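Local coordinates for protein monothiol glutaredoxin-S14, chloroplastic (Arabidopsis thaliana, PDB 3IPZ) that probably donates iron-sulfur clusters to acceptor proteins, holding a [2Fe-2S] cluster as a bridged homodimer or in partnership with a BolA protein, at residues V20-D29 / S36-K44. Numbering follows the deposited sequence.
Sequences VVLFMKGTRD and SNTVVQILK
Leu22 and Val40 meet at about a right angle, CD1 of the leucine 3.9 Å from CG2 of the valine. Leu22 CG also rests against Val39 CG1, and Leu43 CD1 lies near both Leu22 CG and Val20 CG1. Branched aliphatic residues suit this buried layer, where alternate strand residues face one side of the helix. Met24 extends the layer: a bend at chi3 (-64°) brings CE to 3.7 Å from Val40 CG2, a reach its unbranched chain allows. Strand 20-24 and helix 34-45 open the beta-alpha-beta unit of the thioredoxin-like glutaredoxin fold, the axes of strand 20-24 and helix segment 36-44 running nearly antiparallel (158°). At the strand's end the polar contact takes over: Lys25 N donates to Ser36 OG, 2.9 Å away and almost straight (171°). Serine is small enough to sit beside Met24 CB while accepting this bond. With an alanine in place of Ser36, the backbone N-H of Lys25, itself probably a glutathione-binding residue, would probably lose this acceptor. On the outer side, the extended chain of Lys44 carries NZ to 4.1 Å from Asp29 OD2, too far for a salt bridge, though the opposite charges probably still attract, while Arg28 turns its guanidinium to Asp52 and Phe50.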
ATOM      1  N   VAL A  20       1.845  -1.715   8.148  1.00 29.09           N
ATOM      2  CA  VAL A  20       1.957  -0.960   6.907  1.00 25.52           C
ATOM      3  C   VAL A  20       2.296  -1.897   5.744  1.00 35.24           C
ATOM      4  O   VAL A  20       3.344  -2.540   5.739  1.00 41.47           O
ATOM      5  CB  VAL A  20       3.051   0.127   7.015  1.00 33.87           C
ATOM      6  CG1 VAL A  20       3.104   0.953   5.722  1.00 22.97           C
ATOM      7  CG2 VAL A  20       2.771   1.034   8.222  1.00 31.64           C
ATOM      8  N   VAL A  21       1.399  -1.962   4.763  1.00 26.38           N
ATOM      9  CA  VAL A  21       1.576  -2.813   3.585  1.00 26.87           C
ATOM     10  C   VAL A  21       1.503  -1.971   2.307  1.00 30.72           C
ATOM     11  O   VAL A  21       0.521  -1.267   2.055  1.00 25.37           O
ATOM     12  CB  VAL A  21       0.481  -3.913   3.530  1.00 29.65           C
ATOM     13  CG1 VAL A  21       0.596  -4.719   2.241  1.00 31.54           C
ATOM     14  CG2 VAL A  21       0.601  -4.822   4.742  1.00 35.12           C
ATOM     15  N   LEU A  22       2.549  -2.059   1.496  1.00 31.28           N
ATOM     16  CA  LEU A  22       2.626  -1.305   0.254  1.00 31.99           C
ATOM     17  C   LEU A  22       2.521  -2.194  -0.982  1.00 34.96           C
ATOM     18  O   LEU A  22       3.310  -3.110  -1.159  1.00 33.00           O
ATOM     19  CB  LEU A  22       3.959  -0.574   0.203  1.00 27.76           C
ATOM     20  CG  LEU A  22       4.200   0.641  -0.677  1.00 38.83           C
ATOM     21  CD1 LEU A  22       5.558   0.464  -1.317  1.00 29.85           C
ATOM     22  CD2 LEU A  22       3.114   0.817  -1.705  1.00 32.44           C
ATOM     23  N   PHE A  23       1.548  -1.927  -1.840  1.00 40.04           N
ATOM     24  CA  PHE A  23       1.429  -2.691  -3.076  1.00 36.65           C
ATOM     25  C   PHE A  23       2.083  -1.815  -4.134  1.00 34.09           C
ATOM     26  O   PHE A  23       1.618  -0.726  -4.408  1.00 33.25           O
ATOM     27  CB  PHE A  23      -0.038  -2.974  -3.385  1.00 32.29           C
ATOM     28  CG  PHE A  23      -0.668  -3.915  -2.406  1.00 39.36           C
ATOM     29  CD1 PHE A  23      -1.511  -3.440  -1.401  1.00 33.89           C
ATOM     30  CD2 PHE A  23      -0.372  -5.277  -2.451  1.00 31.60           C
ATOM     31  CE1 PHE A  23      -2.050  -4.302  -0.452  1.00 36.64           C
ATOM     32  CE2 PHE A  23      -0.906  -6.158  -1.506  1.00 37.37           C
ATOM     33  CZ  PHE A  23      -1.747  -5.670  -0.501  1.00 44.72           C
ATOM     34  N   MET A  24       3.178  -2.301  -4.711  1.00 34.86           N
ATOM     35  CA  MET A  24       3.936  -1.524  -5.683  1.00 37.36           C
ATOM     36  C   MET A  24       4.331  -2.258  -6.955  1.00 39.50           C
ATOM     37  O   MET A  24       4.055  -3.447  -7.135  1.00 44.85           O
ATOM     38  CB  MET A  24       5.220  -1.024  -5.019  1.00 34.93           C
ATOM     39  CG  MET A  24       6.132  -2.155  -4.582  1.00 33.62           C
ATOM     40  SD  MET A  24       7.595  -1.635  -3.640  1.00 36.26           S
ATOM     41  CE  MET A  24       8.467  -0.657  -4.896  1.00 25.40           C
ATOM     42  N   LYS A  25       4.978  -1.513  -7.845  1.00 38.28           N
ATOM     43  CA  LYS A  25       5.479  -2.060  -9.093  1.00 37.05           C
ATOM     44  C   LYS A  25       6.952  -2.291  -8.794  1.00 40.11           C
ATOM     45  O   LYS A  25       7.739  -1.343  -8.686  1.00 37.64           O
ATOM     46  CB  LYS A  25       5.293  -1.053 -10.227  1.00 34.82           C
ATOM     47  CG  LYS A  25       3.827  -0.840 -10.570  1.00 35.32           C
ATOM     48  CD  LYS A  25       3.641   0.049 -11.767  1.00 39.50           C
ATOM     49  CE  LYS A  25       2.174   0.126 -12.135  1.00 33.84           C
ATOM     50  NZ  LYS A  25       1.943   1.067 -13.276  1.00 36.82           N
ATOM     51  N   GLY A  26       7.312  -3.556  -8.611  1.00 37.57           N
ATOM     52  CA  GLY A  26       8.686  -3.870  -8.296  1.00 30.16           C
ATOM     53  C   GLY A  26       8.849  -4.211  -6.831  1.00 32.07           C
ATOM     54  O   GLY A  26       7.901  -4.638  -6.169  1.00 30.88           O
ATOM     55  N   THR A  27      10.056  -3.992  -6.324  1.00 33.09           N
ATOM     56  CA  THR A  27      10.394  -4.298  -4.946  1.00 36.68           C
ATOM     57  C   THR A  27      11.004  -3.052  -4.319  1.00 38.95           C
ATOM     58  O   THR A  27      11.408  -2.131  -5.031  1.00 38.07           O
ATOM     59  CB  THR A  27      11.415  -5.467  -4.903  1.00 37.38           C
ATOM     60  OG1 THR A  27      11.510  -5.976  -3.570  1.00 72.64           O
ATOM     61  CG2 THR A  27      12.787  -4.981  -5.330  1.00 36.78           C
ATOM     62  N   ARG A  28      11.094  -3.020  -2.994  1.00 42.49           N
ATOM     63  CA  ARG A  28      11.637  -1.846  -2.322  1.00 44.35           C
ATOM     64  C   ARG A  28      13.052  -1.504  -2.743  1.00 42.28           C
ATOM     65  O   ARG A  28      13.424  -0.335  -2.791  1.00 48.50           O
ATOM     66  CB  ARG A  28      11.585  -2.008  -0.801  1.00 46.56           C
ATOM     67  CG  ARG A  28      12.894  -2.424  -0.153  1.00 57.80           C
ATOM     68  CD  ARG A  28      12.736  -2.433   1.351  1.00 54.14           C
ATOM     69  NE  ARG A  28      11.558  -3.203   1.732  1.00 57.79           N
ATOM     70  CZ  ARG A  28      10.935  -3.080   2.899  1.00 67.15           C
ATOM     71  NH1 ARG A  28      11.380  -2.213   3.808  1.00 62.29           N
ATOM     72  NH2 ARG A  28       9.856  -3.814   3.152  1.00 48.16           N
ATOM     73  N   ASP A  29      13.850  -2.520  -3.040  1.00 45.99           N
ATOM     74  CA  ASP A  29      15.228  -2.279  -3.459  1.00 48.77           C
ATOM     75  C   ASP A  29      15.301  -2.026  -4.959  1.00 45.57           C
ATOM     76  O   ASP A  29      16.254  -1.423  -5.439  1.00 52.12           O
ATOM     77  CB  ASP A  29      16.109  -3.479  -3.110  1.00 50.77           C
ATOM     78  CG  ASP A  29      16.234  -3.691  -1.622  1.00 55.38           C
ATOM     79  OD1 ASP A  29      16.303  -4.864  -1.204  1.00 64.98           O
ATOM     80  OD2 ASP A  29      16.275  -2.686  -0.875  1.00 60.18           O
ATOM     81  N   SER A  36       6.073   4.353  -7.572  1.00 39.00           N
ATOM     82  CA  SER A  36       6.315   3.366  -6.529  1.00 32.62           C
ATOM     83  C   SER A  36       7.550   3.774  -5.721  1.00 34.32           C
ATOM     84  O   SER A  36       7.582   3.638  -4.494  1.00 35.91           O
ATOM     85  CB  SER A  36       6.532   1.976  -7.134  1.00 37.05           C
ATOM     86  OG  SER A  36       5.303   1.386  -7.538  1.00 32.68           O
ATOM     87  N   ASN A  37       8.564   4.299  -6.405  1.00 33.79           N
ATOM     88  CA  ASN A  37       9.787   4.706  -5.728  1.00 30.31           C
ATOM     89  C   ASN A  37       9.562   5.834  -4.714  1.00 42.38           C
ATOM     90  O   ASN A  37      10.117   5.813  -3.613  1.00 38.97           O
ATOM     91  CB  ASN A  37      10.837   5.147  -6.744  1.00 33.68           C
ATOM     92  CG  ASN A  37      12.120   5.612  -6.073  1.00 52.21           C
ATOM     93  OD1 ASN A  37      12.796   4.837  -5.387  1.00 39.49           O
ATOM     94  ND2 ASN A  37      12.452   6.888  -6.251  1.00 36.90           N
ATOM     95  N   THR A  38       8.751   6.817  -5.090  1.00 37.66           N
ATOM     96  CA  THR A  38       8.467   7.938  -4.204  1.00 42.05           C
ATOM     97  C   THR A  38       7.889   7.462  -2.869  1.00 42.49           C
ATOM     98  O   THR A  38       8.330   7.899  -1.808  1.00 43.25           O
ATOM     99  CB  THR A  38       7.462   8.922  -4.842  1.00 48.66           C
ATOM    100  OG1 THR A  38       7.978   9.397  -6.092  1.00 34.92           O
ATOM    101  CG2 THR A  38       7.225  10.111  -3.914  1.00 36.26           C
ATOM    102  N   VAL A  39       6.906   6.568  -2.917  1.00 38.28           N
ATOM    103  CA  VAL A  39       6.303   6.081  -1.681  1.00 40.05           C
ATOM    104  C   VAL A  39       7.327   5.318  -0.832  1.00 43.60           C
ATOM    105  O   VAL A  39       7.399   5.523   0.384  1.00 42.94           O
ATOM    106  CB  VAL A  39       5.051   5.203  -1.969  1.00 34.39           C
ATOM    107  CG1 VAL A  39       4.457   4.687  -0.675  1.00 24.92           C
ATOM    108  CG2 VAL A  39       3.997   6.030  -2.698  1.00 24.92           C
ATOM    109  N   VAL A  40       8.128   4.458  -1.457  1.00 39.54           N
ATOM    110  CA  VAL A  40       9.142   3.721  -0.713  1.00 39.65           C
ATOM    111  C   VAL A  40      10.070   4.714  -0.008  1.00 43.44           C
ATOM    112  O   VAL A  40      10.341   4.587   1.198  1.00 36.82           O
ATOM    113  CB  VAL A  40       9.999   2.805  -1.639  1.00 48.51           C
ATOM    114  CG1 VAL A  40      11.257   2.351  -0.904  1.00 38.27           C
ATOM    115  CG2 VAL A  40       9.191   1.578  -2.075  1.00 33.15           C
ATOM    116  N   GLN A  41      10.558   5.704  -0.751  1.00 39.30           N
ATOM    117  CA  GLN A  41      11.449   6.697  -0.152  1.00 43.87           C
ATOM    118  C   GLN A  41      10.758   7.435   0.996  1.00 44.62           C
ATOM    119  O   GLN A  41      11.382   7.726   2.018  1.00 46.23           O
ATOM    120  CB  GLN A  41      11.950   7.693  -1.205  1.00 43.63           C
ATOM    121  CG  GLN A  41      12.802   7.064  -2.315  1.00 42.75           C
ATOM    122  CD  GLN A  41      13.805   6.032  -1.790  1.00 60.45           C
ATOM    123  OE1 GLN A  41      14.624   6.325  -0.914  1.00 66.04           O
ATOM    124  NE2 GLN A  41      13.745   4.816  -2.335  1.00 57.50           N
ATOM    125  N   ILE A  42       9.471   7.734   0.830  1.00 41.34           N
ATOM    126  CA  ILE A  42       8.720   8.403   1.888  1.00 35.35           C
ATOM    127  C   ILE A  42       8.796   7.499   3.120  1.00 38.42           C
ATOM    128  O   ILE A  42       9.173   7.940   4.206  1.00 42.83           O
ATOM    129  CB  ILE A  42       7.204   8.572   1.545  1.00 36.35           C
ATOM    130  CG1 ILE A  42       7.006   9.454   0.323  1.00 29.90           C
ATOM    131  CG2 ILE A  42       6.471   9.178   2.714  1.00 29.16           C
ATOM    132  CD1 ILE A  42       7.592  10.895   0.370  1.00 62.17           C
ATOM    133  N   LEU A  43       8.431   6.232   2.935  1.00 32.42           N
ATOM    134  CA  LEU A  43       8.421   5.265   4.031  1.00 45.00           C
ATOM    135  C   LEU A  43       9.790   5.022   4.649  1.00 48.69           C
ATOM    136  O   LEU A  43       9.891   4.791   5.852  1.00 46.75           O
ATOM    137  CB  LEU A  43       7.813   3.932   3.574  1.00 44.37           C
ATOM    138  CG  LEU A  43       6.336   3.956   3.167  1.00 34.10           C
ATOM    139  CD1 LEU A  43       5.915   2.568   2.761  1.00 24.60           C
ATOM    140  CD2 LEU A  43       5.466   4.461   4.317  1.00 37.15           C
ATOM    141  N   LYS A  44      10.839   5.056   3.837  1.00 50.29           N
ATOM    142  CA  LYS A  44      12.182   4.863   4.371  1.00 57.40           C
ATOM    143  C   LYS A  44      12.600   6.099   5.181  1.00 57.39           C
ATOM    144  O   LYS A  44      13.269   5.980   6.207  1.00 56.56           O
ATOM    145  CB  LYS A  44      13.186   4.603   3.243  1.00 58.14           C
ATOM    146  CG  LYS A  44      13.089   3.207   2.623  1.00 63.79           C
ATOM    147  CD  LYS A  44      14.267   2.920   1.690  1.00 67.16           C
ATOM    148  CE  LYS A  44      14.213   1.498   1.136  1.00 79.96           C
ATOM    149  NZ  LYS A  44      15.407   1.144   0.315  1.00 71.51           N
TER